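Local coordinates for protein Phikz039 (Pseudomonas phage phikz, PDB 3ZBQ) that is a phage-encoded tubulin-like protein, PhuZ, of the tubulin/FtsZ family, and binds guanosine-5'-diphosphate, at residues A[35-40]-A[49-54]. Numbering follows the deposited sequence.
Sequences TSVQNK and TIIIEA
Ile51 carries CG1 anti to its carbonyl carbon (chi1 -57°) and CG2 anti to its backbone N, and with this spread its two branches meet different parts of segment 35-40. CG2 touches Val37 CG1 at 3.8 Å, the two side chains crossing at about a right angle, and packs against the backbone N of Ser36. On the other branch a bend at chi2 (-56°) places Ile51 CD1 3.4 Å from the carbonyl oxygen of Ser36, a close van der Waals approach of a methyl to a polar atom. The Lys40 side chain crosses Ile51 obliquely, its CD 4.1 Å from CG1 of that branch. Val37 and Lys40 are the two ends of a type I turn, closed by the bond from Lys40 N to Val37 O, and both contact the isoleucine.

Farther along, Thr35 and Ile52 meet mainly through the backbone. Thr35 CA makes a CA-H...O contact with Ile52 O at 3.5 Å, and one water donates to both carbonyl oxygens, 2.8 Å to Thr35 O and 2.9 Å to Ile52 O. Thr35 OG1 is hydrogen-bonded to Ser108, and the side chain is about 6 Å from the bound guanosine-5'-diphosphate.

The contact joins the loop leaving strand 30-34 to the end of strand 49-51, which lies parallel to strand 30-34 at the edge of the sheet within this chain, in the nucleotide-binding, Rossmann-like half of the tubulin fold. Ile50 and Ile52 bond to Asp34 through the backbone, Ala67 lies against Ile51, and helix 74-81 covers Thr35 and Ile52 through Leu80 and Ile81.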
loop_
_atom_site.group_PDB
_atom_site.type_symbol
_atom_site.label_atom_id
_atom_site.label_comp_id
_atom_site.label_asym_id
_atom_site.label_seq_id
_atom_site.Cartn_x
_atom_site.Cartn_y
_atom_site.Cartn_z
ATOM N N THR A 35 2.766 -3.946 15.171
ATOM C CA THR A 35 3.054 -3.465 16.524
ATOM C C THR A 35 2.074 -4.092 17.510
ATOM O O THR A 35 1.860 -3.586 18.616
ATOM C CB THR A 35 2.916 -1.940 16.600
ATOM O OG1 THR A 35 1.587 -1.585 16.203
ATOM C CG2 THR A 35 3.917 -1.259 15.650
ATOM N N SER A 36 1.477 -5.206 17.109
ATOM C CA SER A 36 0.365 -5.785 17.857
ATOM C C SER A 36 0.388 -7.307 17.757
ATOM O O SER A 36 0.547 -7.850 16.663
ATOM C CB SER A 36 -0.949 -5.235 17.296
ATOM O OG SER A 36 -2.060 -6.050 17.627
ATOM N N VAL A 37 0.254 -7.995 18.893
ATOM C CA VAL A 37 0.176 -9.461 18.877
ATOM C C VAL A 37 -1.251 -9.923 18.611
ATOM O O VAL A 37 -1.478 -11.051 18.184
ATOM C CB VAL A 37 0.713 -10.101 20.177
ATOM C CG1 VAL A 37 2.141 -9.673 20.412
ATOM C CG2 VAL A 37 -0.154 -9.714 21.370
ATOM N N GLN A 38 -2.210 -9.038 18.857
ATOM C CA GLN A 38 -3.614 -9.394 18.697
ATOM C C GLN A 38 -3.948 -9.752 17.245
ATOM O O GLN A 38 -4.767 -10.642 16.985
ATOM C CB GLN A 38 -4.521 -8.263 19.185
ATOM C CG GLN A 38 -5.947 -8.720 19.421
ATOM C CD GLN A 38 -6.980 -7.787 18.833
ATOM O OE1 GLN A 38 -6.648 -6.744 18.276
ATOM N NE2 GLN A 38 -8.254 -8.163 18.960
ATOM N N ASN A 39 -3.296 -9.076 16.301
ATOM C CA ASN A 39 -3.598 -9.267 14.887
ATOM C C ASN A 39 -3.061 -10.574 14.332
ATOM O O ASN A 39 -3.391 -10.962 13.206
ATOM C CB ASN A 39 -3.056 -8.101 14.058
ATOM C CG ASN A 39 -3.883 -6.842 14.215
ATOM O OD1 ASN A 39 -5.097 -6.902 14.439
ATOM N ND2 ASN A 39 -3.233 -5.692 14.092
ATOM N N LYS A 40 -2.219 -11.241 15.113
ATOM C CA LYS A 40 -1.700 -12.538 14.708
ATOM C C LYS A 40 -2.838 -13.536 14.516
ATOM O O LYS A 40 -3.862 -13.501 15.222
ATOM C CB LYS A 40 -0.663 -13.045 15.708
ATOM C CG LYS A 40 0.630 -12.228 15.698
ATOM C CD LYS A 40 1.516 -12.548 16.894
ATOM C CE LYS A 40 1.995 -13.984 16.871
ATOM N NZ LYS A 40 2.491 -14.404 18.222
ATOM N N THR A 49 7.047 -13.651 11.097
ATOM C CA THR A 49 6.394 -12.506 11.722
ATOM C C THR A 49 7.342 -11.776 12.655
ATOM O O THR A 49 8.072 -12.408 13.425
ATOM C CB THR A 49 5.156 -12.961 12.518
ATOM O OG1 THR A 49 4.228 -13.596 11.627
ATOM C CG2 THR A 49 4.466 -11.773 13.223
ATOM N N ILE A 50 7.348 -10.450 12.559
ATOM C CA ILE A 50 8.060 -9.600 13.512
ATOM C C ILE A 50 7.051 -8.656 14.145
ATOM O O ILE A 50 6.385 -7.888 13.445
ATOM C CB ILE A 50 9.170 -8.760 12.839
ATOM C CG1 ILE A 50 10.336 -9.645 12.424
ATOM C CG2 ILE A 50 9.677 -7.687 13.799
ATOM C CD1 ILE A 50 11.394 -8.902 11.617
ATOM N N ILE A 51 6.931 -8.730 15.466
ATOM C CA ILE A 51 6.074 -7.818 16.223
ATOM C C ILE A 51 6.953 -6.807 16.957
ATOM O O ILE A 51 7.836 -7.184 17.725
ATOM C CB ILE A 51 5.187 -8.579 17.218
ATOM C CG1 ILE A 51 4.342 -9.617 16.480
ATOM C CG2 ILE A 51 4.281 -7.607 17.993
ATOM C CD1 ILE A 51 3.490 -9.027 15.356
ATOM N N ILE A 52 6.735 -5.521 16.694
ATOM C CA ILE A 52 7.564 -4.474 17.280
ATOM C C ILE A 52 6.920 -4.011 18.574
ATOM O O ILE A 52 5.851 -3.395 18.559
ATOM C CB ILE A 52 7.712 -3.285 16.329
ATOM C CG1 ILE A 52 8.326 -3.753 14.999
ATOM C CG2 ILE A 52 8.588 -2.201 16.940
ATOM C CD1 ILE A 52 8.370 -2.660 13.946
ATOM N N GLU A 53 7.571 -4.309 19.692
ATOM C CA GLU A 53 6.998 -3.988 20.997
ATOM C C GLU A 53 7.288 -2.548 21.421
ATOM O O GLU A 53 8.337 -1.991 21.100
ATOM C CB GLU A 53 7.529 -4.949 22.059
ATOM C CG GLU A 53 7.073 -6.387 21.908
ATOM C CD GLU A 53 7.604 -7.274 23.025
ATOM O OE1 GLU A 53 8.604 -6.881 23.663
ATOM O OE2 GLU A 53 7.019 -8.353 23.267
ATOM N N ALA A 54 6.359 -1.956 22.164
ATOM C CA ALA A 54 6.566 -0.614 22.701
ATOM C C ALA A 54 6.884 -0.707 24.189
ATOM O O ALA A 54 6.438 -1.637 24.861
ATOM C CB ALA A 54 5.340 0.246 22.469
HETATM O O HOH W 1 3.695 -2.033 20.022
#